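Local coordinates for aminopeptidase N family protein (Idiomarina loihiensis L2TR, PDB 4FGM) that probably acts as a zinc-dependent aminopeptidase of the M61 family, trimming residues from the N-terminal end of peptides, at residues Pro34-Pro38 and Gly39-Ile43; Pro291-Glu295 and Lys296-Thr300; Tyr160-Leu163 and Ile164-Phe168; Gly104-Asn108 and Thr109-Leu113. All coordinates share one frame; numbering follows the deposited sequence.

Contact 1 of 4, residues Pro34-Pro38 and Gly39-Ile43. With MAE (maleic acid), chain B.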
loop_
_atom_site.group_PDB
_atom_site.type_symbol
_atom_site.label_atom_id
_atom_site.label_comp_id
_atom_site.label_asym_id
_atom_site.label_seq_id
_atom_site.Cartn_x
_atom_site.Cartn_y
_atom_site.Cartn_z
ATOM N N PRO A 34 -0.454 11.829 -17.017
ATOM C CA PRO A 34 -0.198 12.013 -15.588
ATOM C C PRO A 34 1.251 11.674 -15.247
ATOM O O PRO A 34 1.823 10.752 -15.826
ATOM C CB PRO A 34 -1.174 11.036 -14.936
ATOM C CG PRO A 34 -2.318 11.004 -15.900
ATOM C CD PRO A 34 -1.610 10.948 -17.241
ATOM N N ASN A 35 1.846 12.419 -14.317
ATOM C CA ASN A 35 3.216 12.141 -13.921
ATOM C C ASN A 35 3.259 11.252 -12.682
ATOM O O ASN A 35 4.331 10.839 -12.244
ATOM C CB ASN A 35 3.991 13.438 -13.700
ATOM C CG ASN A 35 4.358 14.107 -14.999
ATOM O OD1 ASN A 35 4.730 13.436 -15.958
ATOM N ND2 ASN A 35 4.264 15.432 -15.042
ATOM N N TRP A 36 2.081 10.965 -12.130
ATOM C CA TRP A 36 1.949 10.077 -10.983
ATOM C C TRP A 36 0.528 9.536 -10.938
ATOM O O TRP A 36 -0.380 10.135 -11.502
ATOM C CB TRP A 36 2.293 10.782 -9.667
ATOM C CG TRP A 36 1.398 11.918 -9.271
ATOM C CD1 TRP A 36 1.433 13.198 -9.754
ATOM C CD2 TRP A 36 0.382 11.900 -8.259
ATOM N NE1 TRP A 36 0.511 13.977 -9.098
ATOM C CE2 TRP A 36 -0.145 13.209 -8.171
ATOM C CE3 TRP A 36 -0.124 10.913 -7.406
ATOM C CZ2 TRP A 36 -1.162 13.555 -7.270
ATOM C CZ3 TRP A 36 -1.141 11.259 -6.506
ATOM C CH2 TRP A 36 -1.642 12.571 -6.446
ATOM N N ILE A 37 0.332 8.398 -10.279
ATOM C CA ILE A 37 -0.993 7.798 -10.200
ATOM C C ILE A 37 -1.587 7.903 -8.803
ATOM O O ILE A 37 -0.913 7.621 -7.812
ATOM C CB ILE A 37 -0.964 6.302 -10.617
ATOM C CG1 ILE A 37 -2.360 5.696 -10.456
ATOM C CG2 ILE A 37 0.063 5.543 -9.782
ATOM C CD1 ILE A 37 -2.499 4.278 -10.961
ATOM N N PRO A 38 -2.864 8.317 -8.711
ATOM C CA PRO A 38 -3.543 8.456 -7.417
ATOM C C PRO A 38 -3.326 7.239 -6.529
ATOM O O PRO A 38 -3.393 6.108 -6.992
ATOM C CB PRO A 38 -5.013 8.641 -7.813
ATOM C CG PRO A 38 -4.900 9.452 -9.086
ATOM C CD PRO A 38 -3.736 8.764 -9.819
ATOM N N GLY A 39 -3.050 7.483 -5.252
ATOM C CA GLY A 39 -2.844 6.392 -4.321
ATOM C C GLY A 39 -1.391 6.013 -4.119
ATOM O O GLY A 39 -1.080 5.303 -3.186
ATOM N N SER A 40 -0.505 6.482 -4.989
ATOM C CA SER A 40 0.918 6.181 -4.882
ATOM C C SER A 40 1.625 7.518 -5.064
ATOM O O SER A 40 1.872 7.971 -6.188
ATOM C CB SER A 40 1.329 5.198 -5.977
ATOM O OG SER A 40 2.635 4.711 -5.751
ATOM N N TYR A 41 1.962 8.135 -3.940
ATOM C CA TYR A 41 2.564 9.457 -3.946
ATOM C C TYR A 41 4.039 9.552 -4.264
ATOM O O TYR A 41 4.856 9.883 -3.407
ATOM C CB TYR A 41 2.230 10.127 -2.613
ATOM C CG TYR A 41 0.781 9.863 -2.238
ATOM C CD1 TYR A 41 -0.263 10.412 -2.990
ATOM C CD2 TYR A 41 0.455 8.973 -1.210
ATOM C CE1 TYR A 41 -1.593 10.076 -2.733
ATOM C CE2 TYR A 41 -0.867 8.628 -0.949
ATOM C CZ TYR A 41 -1.885 9.183 -1.715
ATOM O OH TYR A 41 -3.192 8.836 -1.468
ATOM N N LEU A 42 4.357 9.269 -5.525
ATOM C CA LEU A 42 5.719 9.335 -6.038
ATOM C C LEU A 42 5.673 9.695 -7.527
ATOM O O LEU A 42 4.990 9.036 -8.322
ATOM C CB LEU A 42 6.435 7.992 -5.856
ATOM C CG LEU A 42 7.881 7.946 -6.372
ATOM C CD1 LEU A 42 8.768 8.879 -5.536
ATOM C CD2 LEU A 42 8.407 6.520 -6.312
ATOM N N ILE A 43 6.387 10.751 -7.901
ATOM C CA ILE A 43 6.429 11.169 -9.291
ATOM C C ILE A 43 7.101 10.027 -10.043
ATOM O O ILE A 43 8.236 9.660 -9.723
ATOM C CB ILE A 43 7.266 12.455 -9.467
ATOM C CG1 ILE A 43 6.609 13.612 -8.723
ATOM C CG2 ILE A 43 7.418 12.781 -10.942
ATOM C CD1 ILE A 43 5.223 13.944 -9.216
HETATM C C1 MAE B . -1.594 1.906 -0.055
HETATM O O1 MAE B . -1.325 3.049 0.453
HETATM O O2 MAE B . -2.798 1.583 -0.175
HETATM C C2 MAE B . -0.461 1.070 -0.511
HETATM C C3 MAE B . 0.361 1.187 -1.551
HETATM C C4 MAE B . 0.346 2.243 -2.558
HETATM O O3 MAE B . -0.468 3.183 -2.624
HETATM O O4 MAE B . 1.280 2.175 -3.384
HETATM O O HOH W 1 2.805 7.454 -8.552
#
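Trp36 and Tyr41 meet within one hairpin-like loop, CZ3 of the indole lying 3.7 Å from Tyr41 CD1 as the two rings pass at a slant. A chi1 of 64° puts the indole there, CG between the backbone N and the carbonyl carbon. At the pyrrole side of the same ring, CD1 takes the tip methyl CD1 of Ile43 at 3.9 Å, while Trp36 CB rests on the carbonyl O of Leu42. A type II turn reverses the chain: Ser40 N donates to Ile37 O at 3.1 Å, in the carbonyl plane, and Gly39 has a positive phi of 95°, where a CB would clash with Pro38 O. One water, accepting from Ile37 N and donating to Ser40 O (2.6 Å) and Leu42 O (2.7 Å), ties these three backbone atoms together across the loop. Ser40 OG is held by Arg44, and Gly39 and Ser40 help line the pocket occupied by maleic acid. The loop links strand 30-32 to strand 50-51; Ile37 and Pro34 lean on Thr109 of helix 108-111, Trp36 meets Trp359 edge-to-face, and Tyr41 approaches the zinc ligand Glu307 to about 5 Å between side chains.

Contact 2 of 4, residues Pro291-Glu295 and Lys296-Thr300; sequences PYQLE and KESYT
Gln293 and Ser298 face each other across a bend of irregular backbone, their CA atoms 6.8 Å apart. Neither arm is helix or strand, and the chain enters through a cis peptide bond before Pro291. The amide of Gln293 folds back into the bend, its chain turned at chi1 71° and again at chi2 87°. OE1 accepts from Lys296 N at 3.2 Å, the donor tilted from the carbonyl plane, and takes a weak second bond from Glu295 N at 3.4 Å, so one oxygen collects two successive backbone N-H groups. At the other end of the amide, NE2 lies 2.8 Å from Lys296 O. Two waters fill in beside Ser298: one joins Ser298 OG (2.8 Å) to Gln293 N, the other joins OG to Gln293 NE2, weakly on the amide side. Gln293 CG also brushes the Ser298 side chain, 4.0 Å from OG. Glu295 turns its carboxylate outward to a salt bridge with Arg71, and Ser298 O receives a weak bond from Trp359 NE1. The arrangement is an irregular loop bridged by the Gln293 amide, part of the connection between helix 262-277, which carries both zinc-binding histidines, and helix 303-306 of the M61 peptidase domain.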
loop_
_atom_site.group_PDB
_atom_site.type_symbol
_atom_site.label_atom_id
_atom_site.label_comp_id
_atom_site.label_asym_id
_atom_site.label_seq_id
_atom_site.Cartn_x
_atom_site.Cartn_y
_atom_site.Cartn_z
ATOM N N PRO A 291 -10.162 18.484 -7.382
ATOM C CA PRO A 291 -9.740 17.267 -8.082
ATOM C C PRO A 291 -8.241 16.988 -7.924
ATOM O O PRO A 291 -7.528 17.734 -7.251
ATOM C CB PRO A 291 -10.102 17.583 -9.522
ATOM C CG PRO A 291 -9.651 19.023 -9.620
ATOM C CD PRO A 291 -10.143 19.639 -8.300
ATOM N N TYR A 292 -7.776 15.908 -8.548
ATOM C CA TYR A 292 -6.363 15.543 -8.514
ATOM C C TYR A 292 -5.588 16.387 -9.527
ATOM O O TYR A 292 -6.089 16.681 -10.615
ATOM C CB TYR A 292 -6.159 14.065 -8.889
ATOM C CG TYR A 292 -6.475 13.059 -7.807
ATOM C CD1 TYR A 292 -7.688 12.378 -7.790
ATOM C CD2 TYR A 292 -5.558 12.795 -6.788
ATOM C CE1 TYR A 292 -7.986 11.460 -6.784
ATOM C CE2 TYR A 292 -5.840 11.878 -5.776
ATOM C CZ TYR A 292 -7.057 11.214 -5.778
ATOM O OH TYR A 292 -7.346 10.318 -4.769
ATOM N N GLN A 293 -4.376 16.793 -9.163
ATOM C CA GLN A 293 -3.520 17.530 -10.088
ATOM C C GLN A 293 -2.386 16.517 -10.276
ATOM O O GLN A 293 -1.610 16.250 -9.360
ATOM C CB GLN A 293 -3.056 18.868 -9.476
ATOM C CG GLN A 293 -2.053 18.788 -8.348
ATOM C CD GLN A 293 -0.617 18.756 -8.845
ATOM O OE1 GLN A 293 -0.359 18.761 -10.050
ATOM N NE2 GLN A 293 0.328 18.722 -7.912
ATOM N N LEU A 294 -2.325 15.928 -11.465
ATOM C CA LEU A 294 -1.358 14.871 -11.748
ATOM C C LEU A 294 -0.107 15.218 -12.547
ATOM O O LEU A 294 0.516 14.342 -13.150
ATOM C CB LEU A 294 -2.094 13.715 -12.434
ATOM C CG LEU A 294 -3.349 13.270 -11.678
ATOM C CD1 LEU A 294 -4.108 12.219 -12.464
ATOM C CD2 LEU A 294 -2.939 12.737 -10.328
ATOM N N GLU A 295 0.276 16.483 -12.538
ATOM C CA GLU A 295 1.454 16.911 -13.269
ATOM C C GLU A 295 2.622 17.079 -12.303
ATOM O O GLU A 295 3.782 16.995 -12.697
ATOM C CB GLU A 295 1.171 18.263 -13.939
ATOM C CG GLU A 295 2.102 18.648 -15.080
ATOM C CD GLU A 295 1.433 18.504 -16.440
ATOM O OE1 GLU A 295 0.199 18.309 -16.481
ATOM O OE2 GLU A 295 2.134 18.599 -17.471
ATOM N N LYS A 296 2.305 17.279 -11.029
ATOM C CA LYS A 296 3.329 17.570 -10.031
ATOM C C LYS A 296 2.952 17.031 -8.649
ATOM O O LYS A 296 1.857 16.496 -8.455
ATOM C CB LYS A 296 3.446 19.093 -9.967
ATOM C CG LYS A 296 4.700 19.676 -9.398
ATOM C CD LYS A 296 4.411 21.096 -8.902
ATOM C CE LYS A 296 3.652 21.929 -9.931
ATOM N NZ LYS A 296 3.002 23.121 -9.302
ATOM N N GLU A 297 3.857 17.189 -7.684
ATOM C CA GLU A 297 3.585 16.741 -6.318
ATOM C C GLU A 297 2.352 17.483 -5.778
ATOM O O GLU A 297 2.170 18.674 -6.039
ATOM C CB GLU A 297 4.781 17.024 -5.396
ATOM C CG GLU A 297 6.045 16.218 -5.704
ATOM C CD GLU A 297 6.922 16.851 -6.778
ATOM O OE1 GLU A 297 6.444 17.759 -7.491
ATOM O OE2 GLU A 297 8.088 16.428 -6.912
ATOM N N SER A 298 1.508 16.766 -5.040
ATOM C CA SER A 298 0.308 17.346 -4.442
ATOM C C SER A 298 0.431 17.055 -2.955
ATOM O O SER A 298 0.216 15.931 -2.501
ATOM C CB SER A 298 -0.961 16.702 -5.022
ATOM O OG SER A 298 -2.131 17.373 -4.569
ATOM N N TYR A 299 0.776 18.090 -2.203
ATOM C CA TYR A 299 1.009 17.970 -0.774
ATOM C C TYR A 299 -0.206 17.953 0.143
ATOM O O TYR A 299 -1.128 18.745 -0.015
ATOM C CB TYR A 299 1.945 19.102 -0.335
ATOM C CG TYR A 299 3.224 19.197 -1.142
ATOM C CD1 TYR A 299 4.297 18.342 -0.890
ATOM C CD2 TYR A 299 3.361 20.143 -2.161
ATOM C CE1 TYR A 299 5.475 18.425 -1.632
ATOM C CE2 TYR A 299 4.534 20.235 -2.906
ATOM C CZ TYR A 299 5.590 19.372 -2.637
ATOM O OH TYR A 299 6.757 19.437 -3.374
ATOM N N THR A 300 -0.186 17.044 1.110
ATOM C CA THR A 300 -1.243 16.938 2.105
ATOM C C THR A 300 -0.692 16.182 3.314
ATOM O O THR A 300 0.001 15.176 3.168
ATOM C CB THR A 300 -2.500 16.204 1.570
ATOM O OG1 THR A 300 -3.481 16.134 2.615
ATOM C CG2 THR A 300 -2.157 14.790 1.108
HETATM O O HOH W 2 -4.313 16.457 -6.073
HETATM O O HOH W 3 -1.663 20.027 -5.576
#

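Contact 3 of 4, residues Tyr160-Leu163 and Ile164-Phe168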
loop_
_atom_site.group_PDB
_atom_site.type_symbol
_atom_site.label_atom_id
_atom_site.label_comp_id
_atom_site.label_asym_id
_atom_site.label_seq_id
_atom_site.Cartn_x
_atom_site.Cartn_y
_atom_site.Cartn_z
ATOM N N TYR A 160 -12.073 11.600 -17.695
ATOM C CA TYR A 160 -10.699 11.136 -17.608
ATOM C C TYR A 160 -10.332 10.636 -16.212
ATOM O O TYR A 160 -9.661 9.613 -16.070
ATOM C CB TYR A 160 -9.726 12.237 -18.020
ATOM C CG TYR A 160 -8.309 11.736 -18.156
ATOM C CD1 TYR A 160 -7.942 10.904 -19.219
ATOM C CD2 TYR A 160 -7.341 12.054 -17.208
ATOM C CE1 TYR A 160 -6.646 10.401 -19.332
ATOM C CE2 TYR A 160 -6.040 11.554 -17.310
ATOM C CZ TYR A 160 -5.703 10.727 -18.374
ATOM O OH TYR A 160 -4.439 10.202 -18.471
ATOM N N ASP A 161 -10.777 11.355 -15.185
ATOM C CA ASP A 161 -10.487 10.986 -13.805
ATOM C C ASP A 161 -10.984 9.584 -13.492
ATOM O O ASP A 161 -10.324 8.820 -12.784
ATOM C CB ASP A 161 -11.140 11.966 -12.835
ATOM C CG ASP A 161 -10.846 11.624 -11.388
ATOM O OD1 ASP A 161 -9.700 11.843 -10.941
ATOM O OD2 ASP A 161 -11.758 11.120 -10.705
ATOM N N ALA A 162 -12.156 9.251 -14.014
ATOM C CA ALA A 162 -12.723 7.932 -13.783
ATOM C C ALA A 162 -11.946 6.915 -14.611
ATOM O O ALA A 162 -11.619 5.830 -14.133
ATOM C CB ALA A 162 -14.193 7.915 -14.166
ATOM N N LEU A 163 -11.636 7.281 -15.849
ATOM C CA LEU A 163 -10.900 6.400 -16.745
ATOM C C LEU A 163 -9.620 5.852 -16.119
ATOM O O LEU A 163 -9.343 4.652 -16.184
ATOM C CB LEU A 163 -10.529 7.143 -18.028
ATOM C CG LEU A 163 -9.651 6.363 -19.015
ATOM C CD1 LEU A 163 -10.481 5.270 -19.683
ATOM C CD2 LEU A 163 -9.095 7.310 -20.069
ATOM N N ILE A 164 -8.834 6.737 -15.516
ATOM C CA ILE A 164 -7.575 6.316 -14.919
ATOM C C ILE A 164 -7.722 5.675 -13.544
ATOM O O ILE A 164 -6.735 5.454 -12.840
ATOM C CB ILE A 164 -6.581 7.488 -14.858
ATOM C CG1 ILE A 164 -7.125 8.608 -13.974
ATOM C CG2 ILE A 164 -6.332 8.011 -16.266
ATOM C CD1 ILE A 164 -6.139 9.734 -13.765
ATOM N N ASP A 165 -8.954 5.361 -13.162
ATOM C CA ASP A 165 -9.177 4.718 -11.882
ATOM C C ASP A 165 -9.741 3.309 -12.061
ATOM O O ASP A 165 -10.280 2.715 -11.128
ATOM C CB ASP A 165 -10.115 5.544 -11.004
ATOM C CG ASP A 165 -10.055 5.118 -9.551
ATOM O OD1 ASP A 165 -8.919 4.889 -9.066
ATOM O OD2 ASP A 165 -11.122 5.016 -8.898
ATOM N N TYR A 166 -9.631 2.780 -13.274
ATOM C CA TYR A 166 -10.098 1.426 -13.544
ATOM C C TYR A 166 -8.946 0.629 -14.136
ATOM O O TYR A 166 -8.681 0.716 -15.329
ATOM C CB TYR A 166 -11.269 1.408 -14.551
ATOM C CG TYR A 166 -12.533 2.090 -14.094
ATOM C CD1 TYR A 166 -12.982 3.250 -14.719
ATOM C CD2 TYR A 166 -13.292 1.567 -13.046
ATOM C CE1 TYR A 166 -14.157 3.879 -14.315
ATOM C CE2 TYR A 166 -14.469 2.180 -12.630
ATOM C CZ TYR A 166 -14.900 3.340 -13.269
ATOM O OH TYR A 166 -16.070 3.956 -12.869
ATOM N N PRO A 167 -8.217 -0.130 -13.306
ATOM C CA PRO A 167 -7.112 -0.904 -13.889
ATOM C C PRO A 167 -7.672 -2.103 -14.646
ATOM O O PRO A 167 -8.817 -2.485 -14.432
ATOM C CB PRO A 167 -6.285 -1.312 -12.667
ATOM C CG PRO A 167 -7.318 -1.361 -11.550
ATOM C CD PRO A 167 -8.137 -0.115 -11.832
ATOM N N PHE A 168 -6.868 -2.677 -15.535
ATOM C CA PHE A 168 -7.278 -3.838 -16.327
ATOM C C PHE A 168 -6.290 -4.990 -16.138
ATOM O O PHE A 168 -5.075 -4.780 -16.053
ATOM C CB PHE A 168 -7.328 -3.503 -17.832
ATOM C CG PHE A 168 -8.590 -2.815 -18.282
ATOM C CD1 PHE A 168 -8.851 -1.494 -17.926
ATOM C CD2 PHE A 168 -9.512 -3.489 -19.083
ATOM C CE1 PHE A 168 -10.006 -0.842 -18.375
ATOM C CE2 PHE A 168 -10.671 -2.850 -19.536
ATOM C CZ PHE A 168 -10.921 -1.526 -19.178
#
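Tyr160 and Ile164 pack together where the short helix 160-163 ends and a type I turn, Leu163 to Tyr166, leads the chain toward strand 168-171. The tight part is a CH-pi contact: Ile164 CG2 sits over one face of the phenol ring, 3.9 Å from its centroid and displaced toward the CZ rim. Tyr160 reaches this methyl with CG anti to its own N (chi1 -171°), while chi1 of 62° on Ile164 turns CG1 toward the carbonyls of Tyr160 and Asp161. Ile164 N closes the last helical turn on Tyr160 O at 3.0 Å. With a phenylalanine in place of Tyr160, the carbonyl of Cys112 would probably be left without the hydroxyl that now bonds it. Ala162 CB touches Tyr166 CE1 at 4.0 Å, but the turn closes only weakly, Tyr166 N lying 3.5 Å from Leu163 O. The more open side belongs to Asp161, which is partly exposed and directs its side chain away from the following residues; its carboxylate joins that of Asp165 in salt bridges to Arg240, which probably eases the repulsion between the two acids. Asp165 also bonds His239. In the turn itself, Asp165 N donates to Ala162 O at 2.9 Å, from 57° above the carbonyl plane.

Contact 4 of 4, residues Gly104-Asn108 and Thr109-Leu113; sequences GFFNN and TSLCL
The end of strand 103-106 runs straight into the short, weakly bonded helix 108-111, and Phe106 on the strand packs against Leu111 on the helix. Leu111 CD2 stands over one face of the Phe106 ring, 3.8 Å from its centroid and shifted toward the CG-CD2 rim, a CH-pi contact in which the two side chains cross at about a right angle. Chi1 of Phe106 (67°) tucks the ring back toward the helix, and Leu111 CD1 reaches Phe106 CB at 4.0 Å. Cut back to an alanine, Phe106 would lose the ring, which is likely to leave a gap beside the leucine methyls and deprive Phe168 and Phe16 of their aromatic neighbour. Asn107 O heads the helical turn: Ser110 N donates to it at 2.9 Å, from above the carbonyl plane, and Leu111 N adds a weak bond. One residue on, Cys112 N binds Asn108 O at 2.9 Å. The Asn108 side chain lies beside Cys112, OD1 3.5 Å from SG; this buried OD1 finds no hydrogen-bonding partner in the model, whereas ND2 of the same amide is bonded to Leu163 O. Here a single helical turn connects strand 103-106 to strand 114-115 within the N-terminal beta domain of the M61 family.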
loop_
_atom_site.group_PDB
_atom_site.type_symbol
_atom_site.label_atom_id
_atom_site.label_comp_id
_atom_site.label_asym_id
_atom_site.label_seq_id
_atom_site.Cartn_x
_atom_site.Cartn_y
_atom_site.Cartn_z
ATOM N N GLY A 104 -1.271 -9.667 -18.895
ATOM C CA GLY A 104 -1.218 -8.250 -19.166
ATOM C C GLY A 104 -1.935 -7.493 -18.063
ATOM O O GLY A 104 -2.971 -7.928 -17.556
ATOM N N PHE A 105 -1.371 -6.358 -17.676
ATOM C CA PHE A 105 -1.968 -5.518 -16.648
ATOM C C PHE A 105 -1.658 -4.069 -16.994
ATOM O O PHE A 105 -0.583 -3.774 -17.515
ATOM C CB PHE A 105 -1.378 -5.831 -15.273
ATOM C CG PHE A 105 -1.801 -4.858 -14.205
ATOM C CD1 PHE A 105 -3.059 -4.956 -13.608
ATOM C CD2 PHE A 105 -0.971 -3.797 -13.846
ATOM C CE1 PHE A 105 -3.483 -4.017 -12.667
ATOM C CE2 PHE A 105 -1.389 -2.849 -12.905
ATOM C CZ PHE A 105 -2.647 -2.958 -12.319
ATOM N N PHE A 106 -2.594 -3.166 -16.713
ATOM C CA PHE A 106 -2.343 -1.756 -16.987
ATOM C C PHE A 106 -3.293 -0.783 -16.314
ATOM O O PHE A 106 -4.453 -1.095 -16.043
ATOM C CB PHE A 106 -2.314 -1.466 -18.504
ATOM C CG PHE A 106 -3.646 -1.647 -19.213
ATOM C CD1 PHE A 106 -3.944 -2.836 -19.871
ATOM C CD2 PHE A 106 -4.588 -0.621 -19.234
ATOM C CE1 PHE A 106 -5.151 -3.000 -20.554
ATOM C CE2 PHE A 106 -5.800 -0.769 -19.911
ATOM C CZ PHE A 106 -6.084 -1.968 -20.571
ATOM N N ASN A 107 -2.760 0.402 -16.043
ATOM C CA ASN A 107 -3.502 1.501 -15.455
ATOM C C ASN A 107 -3.532 2.518 -16.584
ATOM O O ASN A 107 -2.526 2.719 -17.276
ATOM C CB ASN A 107 -2.746 2.083 -14.263
ATOM C CG ASN A 107 -2.819 1.198 -13.043
ATOM O OD1 ASN A 107 -3.847 1.141 -12.361
ATOM N ND2 ASN A 107 -1.733 0.489 -12.764
ATOM N N ASN A 108 -4.668 3.169 -16.778
ATOM C CA ASN A 108 -4.764 4.129 -17.858
ATOM C C ASN A 108 -3.934 5.388 -17.674
ATOM O O ASN A 108 -3.799 6.188 -18.604
ATOM C CB ASN A 108 -6.233 4.419 -18.149
ATOM C CG ASN A 108 -6.935 3.194 -18.715
ATOM O OD1 ASN A 108 -6.429 2.575 -19.643
ATOM N ND2 ASN A 108 -8.088 2.832 -18.153
ATOM N N THR A 109 -3.361 5.561 -16.486
ATOM C CA THR A 109 -2.474 6.700 -16.244
ATOM C C THR A 109 -1.226 6.462 -17.094
ATOM O O THR A 109 -0.511 7.397 -17.432
ATOM C CB THR A 109 -2.004 6.787 -14.774
ATOM O OG1 THR A 109 -1.895 5.465 -14.234
ATOM C CG2 THR A 109 -2.959 7.632 -13.932
ATOM N N SER A 110 -0.968 5.199 -17.432
ATOM C CA SER A 110 0.197 4.842 -18.239
ATOM C C SER A 110 -0.103 4.707 -19.730
ATOM O O SER A 110 0.777 4.909 -20.558
ATOM C CB SER A 110 0.814 3.519 -17.750
ATOM O OG SER A 110 1.534 3.689 -16.545
ATOM N N LEU A 111 -1.338 4.364 -20.072
ATOM C CA LEU A 111 -1.691 4.164 -21.474
ATOM C C LEU A 111 -2.477 5.255 -22.201
ATOM O O LEU A 111 -2.292 5.455 -23.399
ATOM C CB LEU A 111 -2.451 2.839 -21.619
ATOM C CG LEU A 111 -1.602 1.574 -21.826
ATOM C CD1 LEU A 111 -0.640 1.387 -20.669
ATOM C CD2 LEU A 111 -2.507 0.376 -21.967
ATOM N N CYS A 112 -3.329 5.974 -21.479
ATOM C CA CYS A 112 -4.185 6.979 -22.098
ATOM C C CYS A 112 -3.878 8.453 -21.909
ATOM O O CYS A 112 -4.113 9.008 -20.833
ATOM C CB CYS A 112 -5.624 6.733 -21.645
ATOM S SG CYS A 112 -6.190 5.080 -22.005
ATOM N N LEU A 113 -3.388 9.096 -22.964
ATOM C CA LEU A 113 -3.106 10.528 -22.897
ATOM C C LEU A 113 -4.408 11.296 -22.673
ATOM O O LEU A 113 -5.448 10.957 -23.236
ATOM C CB LEU A 113 -2.464 11.014 -24.196
ATOM C CG LEU A 113 -1.035 10.558 -24.480
ATOM C CD1 LEU A 113 -0.613 11.065 -25.847
ATOM C CD2 LEU A 113 -0.098 11.084 -23.401
#

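Overall arrangement
From the N terminus, contact 1 reverses the loop between strands 30-32 and 50-51, contact 4 turns strand 103-106 into a helical turn, contact 3 ends helix 160-163 ahead of strand 168-171, and contact 2 bends the loop between helices 262-277 and 303-306. They follow in series; none nests in or crosses another. Space brings them together nonetheless. Contacts 3 and 4, centres about 9 Å apart, share the pairing of strands 103-106 and 168-171. Pro34 touches both, through Tyr160 and Thr109, and Ile37 packs on contact 4 alone. Contact 2, from the peptidase region, docks on contact 1 through Asn35 N and Leu294 O (2.6 Å, probably hydrogen-bonded), joining N-terminal and catalytic regions.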